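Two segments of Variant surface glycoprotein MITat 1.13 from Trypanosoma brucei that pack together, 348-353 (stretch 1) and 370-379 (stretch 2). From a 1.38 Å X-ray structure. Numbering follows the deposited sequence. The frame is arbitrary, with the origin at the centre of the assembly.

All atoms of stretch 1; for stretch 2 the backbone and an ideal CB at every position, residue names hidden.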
ATOM      1  N   ARG A 348     -11.382 -39.417   4.486  1.00 30.30           N
ATOM      2  CA  ARG A 348     -10.269 -40.029   3.770  1.00 30.99           C
ATOM      3  C   ARG A 348     -10.445 -39.831   2.268  1.00 29.93           C
ATOM      4  O   ARG A 348     -11.557 -39.928   1.736  1.00 29.71           O
ATOM      5  CB  ARG A 348     -10.166 -41.516   4.125  1.00 33.60           C
ATOM      6  CG  ARG A 348      -9.921 -41.759   5.611  1.00 36.67           C
ATOM      7  CD  ARG A 348      -9.571 -43.213   5.914  1.00 39.83           C
ATOM      8  NE  ARG A 348      -8.266 -43.579   5.364  1.00 42.55           N
ATOM      9  CZ  ARG A 348      -7.097 -43.298   5.940  1.00 44.39           C
ATOM     10  NH1 ARG A 348      -7.050 -42.652   7.101  1.00 45.56           N
ATOM     11  NH2 ARG A 348      -5.964 -43.663   5.354  1.00 44.59           N
ATOM     12  N   ILE A 349      -9.342 -39.510   1.603  1.00 27.69           N
ATOM     13  CA  ILE A 349      -9.324 -39.159   0.182  1.00 27.53           C
ATOM     14  C   ILE A 349      -8.113 -39.810  -0.459  1.00 26.42           C
ATOM     15  O   ILE A 349      -7.161 -40.191   0.233  1.00 27.97           O
ATOM     16  CB  ILE A 349      -9.266 -37.638  -0.041  1.00 26.59           C
ATOM     17  CG1 ILE A 349      -8.060 -37.024   0.675  1.00 26.25           C
ATOM     18  CG2 ILE A 349     -10.564 -36.986   0.454  1.00 27.54           C
ATOM     19  CD1 ILE A 349      -7.799 -35.567   0.300  1.00 25.93           C
ATOM     20  N   PRO A 350      -8.130 -39.966  -1.783  1.00 27.29           N
ATOM     21  CA  PRO A 350      -6.974 -40.562  -2.472  1.00 28.40           C
ATOM     22  C   PRO A 350      -5.740 -39.675  -2.392  1.00 28.70           C
ATOM     23  O   PRO A 350      -5.832 -38.447  -2.421  1.00 28.65           O
ATOM     24  CB  PRO A 350      -7.444 -40.704  -3.926  1.00 27.52           C
ATOM     25  CG  PRO A 350      -8.891 -40.512  -3.906  1.00 28.16           C
ATOM     26  CD  PRO A 350      -9.250 -39.693  -2.692  1.00 27.04           C
ATOM     27  N   LYS A 351      -4.570 -40.326  -2.369  1.00 30.03           N
ATOM     28  CA  LYS A 351      -3.259 -39.680  -2.354  1.00 31.41           C
ATOM     29  C   LYS A 351      -2.345 -40.351  -3.375  1.00 29.87           C
ATOM     30  O   LYS A 351      -2.253 -41.585  -3.414  1.00 29.77           O
ATOM     31  CB  LYS A 351      -2.629 -39.827  -0.962  1.00 32.56           C
ATOM     32  CG  LYS A 351      -1.253 -39.204  -0.826  1.00 36.55           C
ATOM     33  CD  LYS A 351      -0.652 -39.400   0.564  1.00 39.50           C
ATOM     34  CE  LYS A 351      -0.001 -40.763   0.734  1.00 41.68           C
ATOM     35  NZ  LYS A 351       0.852 -40.801   1.966  1.00 43.26           N
ATOM     36  N   ALA A 352      -1.653 -39.545  -4.180  1.00 30.02           N
ATOM     37  CA  ALA A 352      -0.684 -40.082  -5.127  1.00 29.78           C
ATOM     38  C   ALA A 352       0.500 -40.707  -4.393  1.00 30.86           C
ATOM     39  O   ALA A 352       0.892 -40.274  -3.308  1.00 30.99           O
ATOM     40  CB  ALA A 352      -0.190 -38.960  -6.047  1.00 31.40           C
ATOM     41  N   ASP A 353       1.070 -41.736  -5.002  1.00 32.49           N
ATOM     42  CA  ASP A 353       2.238 -42.441  -4.477  1.00 34.52           C
ATOM     43  C   ASP A 353       2.783 -43.381  -5.550  1.00 35.11           C
ATOM     44  O   ASP A 353       2.002 -44.065  -6.219  1.00 35.22           O
ATOM     45  CB  ASP A 353       1.853 -43.232  -3.227  1.00 37.60           C
ATOM     46  CG  ASP A 353       3.064 -43.696  -2.429  1.00 40.59           C
ATOM     47  OD1 ASP A 353       3.495 -42.964  -1.504  1.00 42.21           O
ATOM     48  OD2 ASP A 353       3.581 -44.788  -2.741  1.00 41.57           O
ATOM     49  N   UNK A 370      -3.285 -31.142  -3.333  1.00 23.13           N
ATOM     50  CA  UNK A 370      -3.675 -32.500  -2.967  1.00 23.27           C
ATOM     51  C   UNK A 370      -5.191 -32.683  -3.012  1.00 22.49           C
ATOM     52  O   UNK A 370      -5.679 -33.741  -3.432  1.00 22.65           O
ATOM     53  CB  UNK A 370      -3.149 -32.840  -1.571  1.00 23.27           C
ATOM     54  N   UNK A 371      -5.961 -31.670  -2.617  1.00 22.39           N
ATOM     55  CA  UNK A 371      -7.417 -31.781  -2.685  1.00 22.13           C
ATOM     56  C   UNK A 371      -7.901 -31.849  -4.132  1.00 21.98           C
ATOM     57  O   UNK A 371      -8.777 -32.655  -4.465  1.00 23.07           O
ATOM     58  CB  UNK A 371      -8.073 -30.599  -1.968  1.00 22.13           C
ATOM     59  N   UNK A 372      -7.343 -31.008  -5.003  1.00 20.15           N
ATOM     60  CA  UNK A 372      -7.668 -31.092  -6.416  1.00 18.67           C
ATOM     61  C   UNK A 372      -7.329 -32.437  -7.023  1.00 19.58           C
ATOM     62  O   UNK A 372      -8.117 -32.986  -7.804  1.00 19.64           O
ATOM     63  CB  UNK A 372      -6.938 -29.988  -7.183  1.00 18.67           C
ATOM     64  N   UNK A 373      -6.123 -32.948  -6.732  1.00 22.13           N
ATOM     65  CA  UNK A 373      -5.737 -34.277  -7.198  1.00 22.00           C
ATOM     66  C   UNK A 373      -6.735 -35.316  -6.702  1.00 21.74           C
ATOM     67  O   UNK A 373      -7.146 -36.214  -7.448  1.00 22.27           O
ATOM     68  CB  UNK A 373      -4.324 -34.627  -6.728  1.00 22.00           C
ATOM     69  N   UNK A 374      -7.136 -35.210  -5.433  1.00 21.47           N
ATOM     70  CA  UNK A 374      -8.098 -36.156  -4.892  1.00 21.74           C
ATOM     71  C   UNK A 374      -9.412 -36.097  -5.659  1.00 22.86           C
ATOM     72  O   UNK A 374     -10.028 -37.134  -5.937  1.00 23.86           O
ATOM     73  CB  UNK A 374      -8.339 -35.880  -3.407  1.00 21.74           C
ATOM     74  N   UNK A 375      -9.883 -34.890  -5.973  1.00 22.62           N
ATOM     75  CA  UNK A 375     -11.145 -34.758  -6.697  1.00 21.99           C
ATOM     76  C   UNK A 375     -11.046 -35.452  -8.054  1.00 22.60           C
ATOM     77  O   UNK A 375     -11.946 -36.186  -8.470  1.00 22.46           O
ATOM     78  CB  UNK A 375     -11.514 -33.284  -6.875  1.00 21.99           C
ATOM     79  N   UNK A 376      -9.964 -35.201  -8.788  1.00 20.81           N
ATOM     80  CA  UNK A 376      -9.811 -35.867 -10.072  1.00 21.38           C
ATOM     81  C   UNK A 376      -9.810 -37.381  -9.908  1.00 21.37           C
ATOM     82  O   UNK A 376     -10.425 -38.103 -10.704  1.00 23.14           O
ATOM     83  CB  UNK A 376      -8.522 -35.409 -10.758  1.00 21.38           C
ATOM     84  N   UNK A 377      -9.108 -37.882  -8.890  1.00 22.37           N
ATOM     85  CA  UNK A 377      -8.977 -39.324  -8.701  1.00 22.83           C
ATOM     86  C   UNK A 377     -10.306 -39.941  -8.287  1.00 24.23           C
ATOM     87  O   UNK A 377     -10.663 -41.037  -8.748  1.00 26.22           O
ATOM     88  CB  UNK A 377      -7.905 -39.631  -7.654  1.00 22.83           C
ATOM     89  N   UNK A 378     -11.069 -39.223  -7.454  1.00 24.65           N
ATOM     90  CA  UNK A 378     -12.382 -39.708  -7.037  1.00 24.77           C
ATOM     91  C   UNK A 378     -13.351 -39.756  -8.216  1.00 25.68           C
ATOM     92  O   UNK A 378     -14.167 -40.683  -8.321  1.00 27.08           O
ATOM     93  CB  UNK A 378     -12.948 -38.821  -5.927  1.00 24.77           C
ATOM     94  N   UNK A 379     -13.312 -38.749  -9.093  1.00 25.40           N
ATOM     95  CA  UNK A 379     -14.205 -38.772 -10.245  1.00 26.76           C
ATOM     96  C   UNK A 379     -13.778 -39.846 -11.238  1.00 26.81           C
ATOM     97  O   UNK A 379     -14.624 -40.508 -11.861  1.00 28.31           O
ATOM     98  CB  UNK A 379     -14.235 -37.402 -10.926  1.00 26.76           C
TER

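Stretch 2 is helical throughout, and its axis crosses strand 348-351 at 91°, with a closest approach of 7.3 Å. Positions 371, 374, 377 and 378 meet the strand.

At position 370 CA-to-CB points sideways, and nothing of stretch 1 lies close to the ideal CB, so many side chains would fit. The deposited residue is Gln-370. One water donates both to Gln-370 O (2.7 Å from the water O) and to Pro-350 O (2.8 Å from the water O), linking two acceptors that could not bond each other directly.

Position 371 points away, its ideal CB 5.5 Å from Ile-349 CD1. A small residue would not reach; a long or broad apolar one could. It is Trp-371 (chi1 m), which meets Ile-349 at the ring edge, near the ring plane, with Trp-371 CD1 4.0 Å from Ile-349 CD1.

Position 372 is out of reach of stretch 1, and its phi/psi of -59/-46 is ordinary helix, open to many residues; neither singles out the deposited Gly-372.

At position 373 nothing of stretch 1 lies close to the ideal CB, but Ala-352 N offers a donor on that side; a polar acceptor would suit, among others. Asp-373 (chi1 t) reaches it through a second water, which accepts from Ala-352 N (3.0 Å to the water O) and donates to Asp-373 OD2 (2.8 Å from the water O).

Position 374 points toward the strand, and its CA is the one nearest Pro-350 CA. The ideal CB already lies 3.7 Å from Pro-350 O and 3.8 Å from Ile-349 CD1, favouring a small residue. Ala-374 keeps its CB 3.8 Å from Ile-349 CD1 and 4.0 Å from Pro-350 CD.

Positions 375, pointing away, and 376, out of reach, are unconstrained by stretch 1. They are Ile-375 and Ala-376.

Position 377 points toward the strand, its ideal CB 3.9 Å from Pro-350 CB. A chain long enough to pass the proline and reach Ala-352 would suit, whether apolar or basic. Arg-377 (chi1 m) does this: its guanidinium carries Ala-352 CB over one face, with Arg-377 NH2 3.3 Å from Ala-352 CB. Arg-377 NE also forms a salt bridge with Asp-373 OD1 (3.0 Å), four residues earlier in the helix.

Position 378 points sideways, but Pro-350 CG is 4.8 Å from the ideal CB, inviting a medium-sized apolar chain. Leu-378 (chi1 m, chi2 t) brings its end nearer, placing Leu-378 CG 3.6 Å from Pro-350 CD.

Position 379 is out of reach and thus undetermined; it is Leu-379.

Stretch 2 370-379: QWGDAIARLL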
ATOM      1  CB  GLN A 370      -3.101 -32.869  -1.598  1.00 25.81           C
ATOM      2  CG  GLN A 370      -1.595 -33.067  -1.635  1.00 28.20           C
ATOM      3  CD  GLN A 370      -0.968 -33.153  -0.269  1.00 32.81           C
ATOM      4  OE1 GLN A 370      -1.078 -32.226   0.540  1.00 35.50           O
ATOM      5  NE2 GLN A 370      -0.289 -34.259  -0.005  1.00 34.39           N
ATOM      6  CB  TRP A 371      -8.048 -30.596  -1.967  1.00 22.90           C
ATOM      7  CG  TRP A 371      -7.678 -30.547  -0.518  1.00 24.53           C
ATOM      8  CD1 TRP A 371      -7.344 -31.606   0.277  1.00 26.75           C
ATOM      9  CD2 TRP A 371      -7.604 -29.384   0.316  1.00 26.41           C
ATOM     10  NE1 TRP A 371      -7.081 -31.176   1.559  1.00 26.79           N
ATOM     11  CE2 TRP A 371      -7.229 -29.814   1.606  1.00 26.13           C
ATOM     12  CE3 TRP A 371      -7.802 -28.021   0.092  1.00 27.71           C
ATOM     13  CZ2 TRP A 371      -7.053 -28.932   2.670  1.00 26.31           C
ATOM     14  CZ3 TRP A 371      -7.619 -27.142   1.146  1.00 28.99           C
ATOM     15  CH2 TRP A 371      -7.253 -27.603   2.426  1.00 27.68           C
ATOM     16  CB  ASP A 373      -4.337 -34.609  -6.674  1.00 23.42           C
ATOM     17  CG  ASP A 373      -3.695 -35.767  -7.375  1.00 26.09           C
ATOM     18  OD1 ASP A 373      -4.211 -36.206  -8.413  1.00 26.59           O
ATOM     19  OD2 ASP A 373      -2.628 -36.222  -6.916  1.00 30.86           O
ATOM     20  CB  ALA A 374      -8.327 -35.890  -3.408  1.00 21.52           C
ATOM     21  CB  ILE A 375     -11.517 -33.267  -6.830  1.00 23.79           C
ATOM     22  CG1 ILE A 375     -11.865 -32.672  -5.461  1.00 23.43           C
ATOM     23  CG2 ILE A 375     -12.655 -33.077  -7.815  1.00 24.10           C
ATOM     24  CD1 ILE A 375     -12.195 -31.197  -5.475  1.00 24.73           C
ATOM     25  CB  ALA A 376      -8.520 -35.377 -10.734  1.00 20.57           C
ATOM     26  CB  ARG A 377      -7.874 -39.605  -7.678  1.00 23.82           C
ATOM     27  CG  ARG A 377      -6.472 -39.254  -8.183  1.00 24.18           C
ATOM     28  CD  ARG A 377      -5.388 -39.244  -7.079  1.00 24.53           C
ATOM     29  NE  ARG A 377      -4.067 -39.113  -7.682  1.00 24.22           N
ATOM     30  CZ  ARG A 377      -3.254 -40.136  -7.951  1.00 25.60           C
ATOM     31  NH1 ARG A 377      -3.576 -41.374  -7.620  1.00 25.80           N
ATOM     32  NH2 ARG A 377      -2.099 -39.931  -8.542  1.00 26.67           N
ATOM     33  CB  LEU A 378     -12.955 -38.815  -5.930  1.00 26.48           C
ATOM     34  CG  LEU A 378     -12.269 -38.951  -4.575  1.00 29.19           C
ATOM     35  CD1 LEU A 378     -12.467 -37.698  -3.744  1.00 30.63           C
ATOM     36  CD2 LEU A 378     -12.772 -40.179  -3.842  1.00 29.39           C
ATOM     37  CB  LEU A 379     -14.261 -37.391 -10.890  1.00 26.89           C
ATOM     38  CG  LEU A 379     -14.862 -36.255 -10.055  1.00 26.74           C
ATOM     39  CD1 LEU A 379     -14.627 -34.941 -10.722  1.00 28.96           C
ATOM     40  CD2 LEU A 379     -16.340 -36.485  -9.846  1.00 27.74           C
TER
HETATM   41  O   HOH W   1      -4.461 -35.995  -2.653  1.00 26.71           O
HETATM   42  O   HOH W   2      -2.132 -36.564  -4.163  1.00 29.17           O
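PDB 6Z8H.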